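Local coordinates for sphingomyelinase C (PDB 7CNE), which belongs to the endonuclease/exonuclease/phosphatase family, whose members share the DNase I-like fold of two packed beta-sheets flanked by helices, at residues 38-43 against 266-271; 110-115 against 179-184. One frame throughout, in Å; residues are numbered along the deposited sequence.

Contact 1: residues 38-43 against 266-271; sequences AAAGFF and VQETSA
The carboxylate of E268 receives the consecutive backbone N-H groups of G41 and F42, bridging a loop of this DNase I-like fold to the turn that follows helix 30-39. That turn, A40 to F43, is a type I beta turn by its backbone angles, and F43 N lies 3.1 Å from A40 O. E268 leaves its backbone with CG anti to N (chi1 172°) and runs extended from there, which carries the acid across to the turn. Its CB passes 4.2 Å from CD2 of F42, beside the ring. Further out, CD of E268 is 3.7 Å from the same F42 CD2. One branch, OE1, takes a weak hydrogen bond from F42 N at 3.1 Å. It also lies at the edge of the F42 ring and near its plane, 3.3 Å from F42 CD2, while the carboxylate is turned 71° against the ring. The other branch, OE2, uses its syn lone pair for G41 N, with 3.0 Å between them and an N-H...O angle of 148°. Bonding through both oxygens limits rotation of the carboxylate. The F42 ring reaches inward to Y15 and to I294 of strand 293-297. A40 CB touches both partners: it lies 3.4 Å above one face of the F42 ring, toward the rim, and 3.7 Å from E268 OE2.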
loop_
_atom_site.group_PDB
_atom_site.type_symbol
_atom_site.label_atom_id
_atom_site.label_comp_id
_atom_site.label_asym_id
_atom_site.label_seq_id
_atom_site.Cartn_x
_atom_site.Cartn_y
_atom_site.Cartn_z
ATOM N N ALA A 38 11.861 0.789 -9.141
ATOM C CA ALA A 38 12.193 -0.600 -9.447
ATOM C C ALA A 38 13.671 -0.914 -9.226
ATOM O O ALA A 38 14.014 -2.081 -9.019
ATOM C CB ALA A 38 11.806 -0.948 -10.885
ATOM N N ALA A 39 14.554 0.085 -9.256
ATOM C CA ALA A 39 15.974 -0.176 -9.058
ATOM C C ALA A 39 16.442 0.071 -7.628
ATOM O O ALA A 39 17.592 -0.259 -7.303
ATOM C CB ALA A 39 16.818 0.665 -10.028
ATOM N N ALA A 40 15.584 0.610 -6.762
ATOM C CA ALA A 40 16.015 0.960 -5.416
ATOM C C ALA A 40 16.350 -0.295 -4.605
ATOM O O ALA A 40 15.855 -1.395 -4.866
ATOM C CB ALA A 40 14.943 1.773 -4.701
ATOM N N GLY A 41 17.219 -0.113 -3.610
ATOM C CA GLY A 41 17.610 -1.238 -2.772
ATOM C C GLY A 41 16.427 -1.877 -2.066
ATOM O O GLY A 41 16.316 -3.106 -2.006
ATOM N N PHE A 42 15.510 -1.053 -1.548
ATOM C CA PHE A 42 14.375 -1.594 -0.806
ATOM C C PHE A 42 13.453 -2.418 -1.690
ATOM O O PHE A 42 12.679 -3.235 -1.170
ATOM C CB PHE A 42 13.587 -0.464 -0.112
ATOM C CG PHE A 42 12.968 0.553 -1.051
ATOM C CD1 PHE A 42 11.786 0.273 -1.731
ATOM C CD2 PHE A 42 13.543 1.813 -1.206
ATOM C CE1 PHE A 42 11.211 1.208 -2.578
ATOM C CE2 PHE A 42 12.973 2.764 -2.047
ATOM C CZ PHE A 42 11.804 2.465 -2.741
ATOM N N PHE A 43 13.518 -2.225 -3.008
ATOM C CA PHE A 43 12.681 -2.971 -3.944
ATOM C C PHE A 43 13.189 -4.385 -4.190
ATOM O O PHE A 43 12.403 -5.249 -4.599
ATOM C CB PHE A 43 12.597 -2.225 -5.287
ATOM C CG PHE A 43 11.378 -2.577 -6.106
ATOM C CD1 PHE A 43 10.155 -1.976 -5.847
ATOM C CD2 PHE A 43 11.460 -3.507 -7.136
ATOM C CE1 PHE A 43 9.027 -2.291 -6.602
ATOM C CE2 PHE A 43 10.344 -3.839 -7.890
ATOM C CZ PHE A 43 9.118 -3.230 -7.619
ATOM N N VAL A 266 12.298 2.049 6.346
ATOM C CA VAL A 266 13.625 2.144 5.740
ATOM C C VAL A 266 13.749 3.516 5.095
ATOM O O VAL A 266 13.128 3.782 4.058
ATOM C CB VAL A 266 13.865 1.030 4.713
ATOM C CG1 VAL A 266 15.180 1.258 4.000
ATOM C CG2 VAL A 266 13.840 -0.346 5.382
ATOM N N GLN A 267 14.574 4.382 5.688
ATOM C CA GLN A 267 14.787 5.742 5.177
ATOM C C GLN A 267 15.903 5.722 4.130
ATOM O O GLN A 267 17.055 6.067 4.394
ATOM C CB GLN A 267 15.100 6.684 6.335
ATOM C CG GLN A 267 15.266 8.156 5.974
ATOM C CD GLN A 267 15.612 8.994 7.188
ATOM O OE1 GLN A 267 16.543 8.679 7.924
ATOM N NE2 GLN A 267 14.836 10.044 7.427
ATOM N N GLU A 268 15.551 5.297 2.913
ATOM C CA GLU A 268 16.498 5.232 1.802
ATOM C C GLU A 268 16.240 6.407 0.864
ATOM O O GLU A 268 15.132 6.548 0.328
ATOM C CB GLU A 268 16.394 3.906 1.039
ATOM C CG GLU A 268 17.235 3.888 -0.255
ATOM C CD GLU A 268 17.179 2.574 -1.043
ATOM O OE1 GLU A 268 16.733 1.540 -0.503
ATOM O OE2 GLU A 268 17.596 2.575 -2.220
ATOM N N THR A 269 17.251 7.258 0.680
ATOM C CA THR A 269 17.121 8.415 -0.194
ATOM C C THR A 269 17.564 8.075 -1.614
ATOM O O THR A 269 18.129 7.012 -1.889
ATOM C CB THR A 269 17.929 9.606 0.326
ATOM O OG1 THR A 269 19.315 9.256 0.412
ATOM C CG2 THR A 269 17.421 10.047 1.688
ATOM N N SER A 270 17.296 9.005 -2.523
ATOM C CA SER A 270 17.578 8.834 -3.935
ATOM C C SER A 270 18.554 9.905 -4.394
ATOM O O SER A 270 18.724 10.937 -3.742
ATOM C CB SER A 270 16.298 8.929 -4.774
ATOM O OG SER A 270 15.828 10.281 -4.859
ATOM N N ALA A 271 19.177 9.660 -5.541
ATOM C CA ALA A 271 19.887 10.729 -6.222
ATOM C C ALA A 271 18.921 11.885 -6.481
ATOM O O ALA A 271 17.712 11.672 -6.631
ATOM C CB ALA A 271 20.480 10.231 -7.541
#

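Contact 2: residues 110-115 against 179-184; sequences IVRKEQ and DAKNIP
K181 and E114 make a salt bridge between the C-terminal end of helix 162-180 and strand 110-117 of the six-stranded sheet, and R112 joins it from the same strand. The evidence centres on one oxygen, E114 OE2. K181 NZ meets it on the syn side at 2.6 Å, 24° out of the carboxylate plane. From the anti side R112 NE donates to E114 OE2 at 2.7 Å; this bond is nearly straight (170°) and lies in the guanidinium plane. R112 NH2 adds a weak bond to the same oxygen. The two cations therefore share one acceptor, with K181 NZ and R112 NE 4.0 Å apart, and the negative charge between them probably offsets their proximity. K181 bends at chi2 and then extends, approaching the acid from the direction opposite to the E114 chain. Water 1 lies a rather short 2.5 Å from E114 OE1, a link best taken with reserve, and accepts weakly from K181 NZ, 3.4 Å from the water oxygen. Around this network, E114 touches F177 of helix 162-180 and K181 touches Y134 of strand 131-139, while V111 and R112 form a classic beta bulge opposite V136 on that neighbouring strand.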
loop_
_atom_site.group_PDB
_atom_site.type_symbol
_atom_site.label_atom_id
_atom_site.label_comp_id
_atom_site.label_asym_id
_atom_site.label_seq_id
_atom_site.Cartn_x
_atom_site.Cartn_y
_atom_site.Cartn_z
ATOM N N ILE A 110 0.558 -16.894 -8.103
ATOM C CA ILE A 110 -0.737 -16.449 -7.602
ATOM C C ILE A 110 -1.770 -17.518 -7.932
ATOM O O ILE A 110 -1.959 -17.869 -9.101
ATOM C CB ILE A 110 -1.137 -15.092 -8.199
ATOM C CG1 ILE A 110 -0.269 -13.975 -7.610
ATOM C CG2 ILE A 110 -2.607 -14.828 -7.933
ATOM C CD1 ILE A 110 -0.453 -12.604 -8.300
ATOM N N VAL A 111 -2.424 -18.041 -6.894
ATOM C CA VAL A 111 -3.467 -19.047 -7.066
ATOM C C VAL A 111 -4.808 -18.381 -7.336
ATOM O O VAL A 111 -5.629 -18.897 -8.102
ATOM C CB VAL A 111 -3.520 -19.958 -5.818
ATOM C CG1 VAL A 111 -4.696 -20.921 -5.881
ATOM C CG2 VAL A 111 -2.196 -20.719 -5.652
ATOM N N ARG A 112 -5.054 -17.234 -6.709
ATOM C CA ARG A 112 -6.293 -16.496 -6.893
ATOM C C ARG A 112 -6.016 -15.023 -6.641
ATOM O O ARG A 112 -5.206 -14.686 -5.774
ATOM C CB ARG A 112 -7.395 -16.990 -5.946
ATOM C CG ARG A 112 -8.711 -16.227 -6.110
ATOM C CD ARG A 112 -9.892 -17.027 -5.642
ATOM N NE ARG A 112 -11.162 -16.346 -5.901
ATOM C CZ ARG A 112 -11.969 -16.629 -6.918
ATOM N NH1 ARG A 112 -11.641 -17.577 -7.778
ATOM N NH2 ARG A 112 -13.106 -15.962 -7.065
ATOM N N LYS A 113 -6.690 -14.149 -7.395
ATOM C CA LYS A 113 -6.600 -12.713 -7.166
ATOM C C LYS A 113 -7.972 -12.079 -7.368
ATOM O O LYS A 113 -8.648 -12.344 -8.369
ATOM C CB LYS A 113 -5.551 -12.062 -8.082
ATOM C CG LYS A 113 -5.641 -12.437 -9.559
ATOM C CD LYS A 113 -4.524 -11.756 -10.352
ATOM C CE LYS A 113 -4.545 -12.174 -11.817
ATOM N NZ LYS A 113 -4.042 -13.576 -11.960
ATOM N N GLU A 114 -8.399 -11.277 -6.396
ATOM C CA GLU A 114 -9.647 -10.531 -6.507
ATOM C C GLU A 114 -9.425 -9.108 -6.030
ATOM O O GLU A 114 -8.457 -8.807 -5.326
ATOM C CB GLU A 114 -10.792 -11.121 -5.664
ATOM C CG GLU A 114 -10.820 -12.615 -5.534
ATOM C CD GLU A 114 -11.969 -13.087 -4.662
ATOM O OE1 GLU A 114 -12.788 -12.239 -4.228
ATOM O OE2 GLU A 114 -12.056 -14.311 -4.427
ATOM N N GLN A 115 -10.367 -8.239 -6.386
ATOM C CA GLN A 115 -10.378 -6.880 -5.887
ATOM C C GLN A 115 -11.736 -6.614 -5.255
ATOM O O GLN A 115 -12.751 -7.200 -5.645
ATOM C CB GLN A 115 -10.085 -5.861 -7.010
ATOM C CG GLN A 115 -11.173 -5.783 -8.062
ATOM C CD GLN A 115 -10.924 -4.697 -9.085
ATOM O OE1 GLN A 115 -10.074 -3.824 -8.895
ATOM N NE2 GLN A 115 -11.672 -4.741 -10.180
ATOM N N ASP A 179 -13.094 -13.251 6.818
ATOM C CA ASP A 179 -13.836 -14.232 7.607
ATOM C C ASP A 179 -14.717 -15.108 6.720
ATOM O O ASP A 179 -14.756 -16.338 6.879
ATOM C CB ASP A 179 -14.662 -13.498 8.665
ATOM C CG ASP A 179 -15.332 -14.446 9.634
ATOM O OD1 ASP A 179 -16.573 -14.542 9.602
ATOM O OD2 ASP A 179 -14.607 -15.128 10.393
ATOM N N ALA A 180 -15.414 -14.489 5.762
ATOM C CA ALA A 180 -16.289 -15.210 4.847
ATOM C C ALA A 180 -15.528 -16.168 3.942
ATOM O O ALA A 180 -16.125 -17.123 3.434
ATOM C CB ALA A 180 -17.091 -14.215 4.004
ATOM N N LYS A 181 -14.227 -15.944 3.732
ATOM C CA LYS A 181 -13.409 -16.889 2.982
ATOM C C LYS A 181 -13.122 -18.165 3.767
ATOM O O LYS A 181 -12.656 -19.144 3.172
ATOM C CB LYS A 181 -12.080 -16.230 2.582
ATOM C CG LYS A 181 -12.170 -15.223 1.428
ATOM C CD LYS A 181 -12.468 -15.914 0.100
ATOM C CE LYS A 181 -12.646 -14.902 -1.037
ATOM N NZ LYS A 181 -12.926 -15.600 -2.336
ATOM N N ASN A 182 -13.366 -18.167 5.077
ATOM C CA ASN A 182 -13.103 -19.325 5.940
ATOM C C ASN A 182 -11.693 -19.872 5.720
ATOM O O ASN A 182 -11.489 -21.058 5.444
ATOM C CB ASN A 182 -14.158 -20.416 5.724
ATOM C CG ASN A 182 -15.541 -19.988 6.188
ATOM O OD1 ASN A 182 -15.708 -19.421 7.274
ATOM N ND2 ASN A 182 -16.540 -20.251 5.362
ATOM N N ILE A 183 -10.709 -18.991 5.845
ATOM C CA ILE A 183 -9.314 -19.375 5.601
ATOM C C ILE A 183 -8.840 -20.300 6.719
ATOM O O ILE A 183 -8.999 -19.961 7.904
ATOM C CB ILE A 183 -8.433 -18.126 5.511
ATOM C CG1 ILE A 183 -8.903 -17.235 4.357
ATOM C CG2 ILE A 183 -6.941 -18.517 5.358
ATOM C CD1 ILE A 183 -8.266 -15.851 4.358
ATOM N N PRO A 184 -8.234 -21.445 6.403
ATOM C CA PRO A 184 -7.707 -22.322 7.461
ATOM C C PRO A 184 -6.728 -21.591 8.375
ATOM O O PRO A 184 -5.887 -20.810 7.924
ATOM C CB PRO A 184 -7.010 -23.444 6.679
ATOM C CG PRO A 184 -7.584 -23.403 5.306
ATOM C CD PRO A 184 -7.980 -21.971 5.051
HETATM O O HOH W 1 -15.016 -13.427 -3.895
#

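How the contacts relate
From the N terminus the chain runs through strand 12-19 and helix 30-39 into segment 38-43, the first half of contact 1. It then passes through strand 110-117, with segment 110-115, and through helix 162-180 to segment 179-184, so contact 2 closes a loop with 63 intervening residues. Contact 1 closes much later, at 266-271, with 222 residues between its segments; the shorter loop lies wholly within the longer. Contact 1 ties the end of helix 30-39 to the loop after strand 261-265 of the seven-stranded sheet, whereas contact 2 ties strand 110-117 of the six-stranded sheet to the end of helix 162-180. Their centres are 31 Å apart, on opposite sides of the chain's centre.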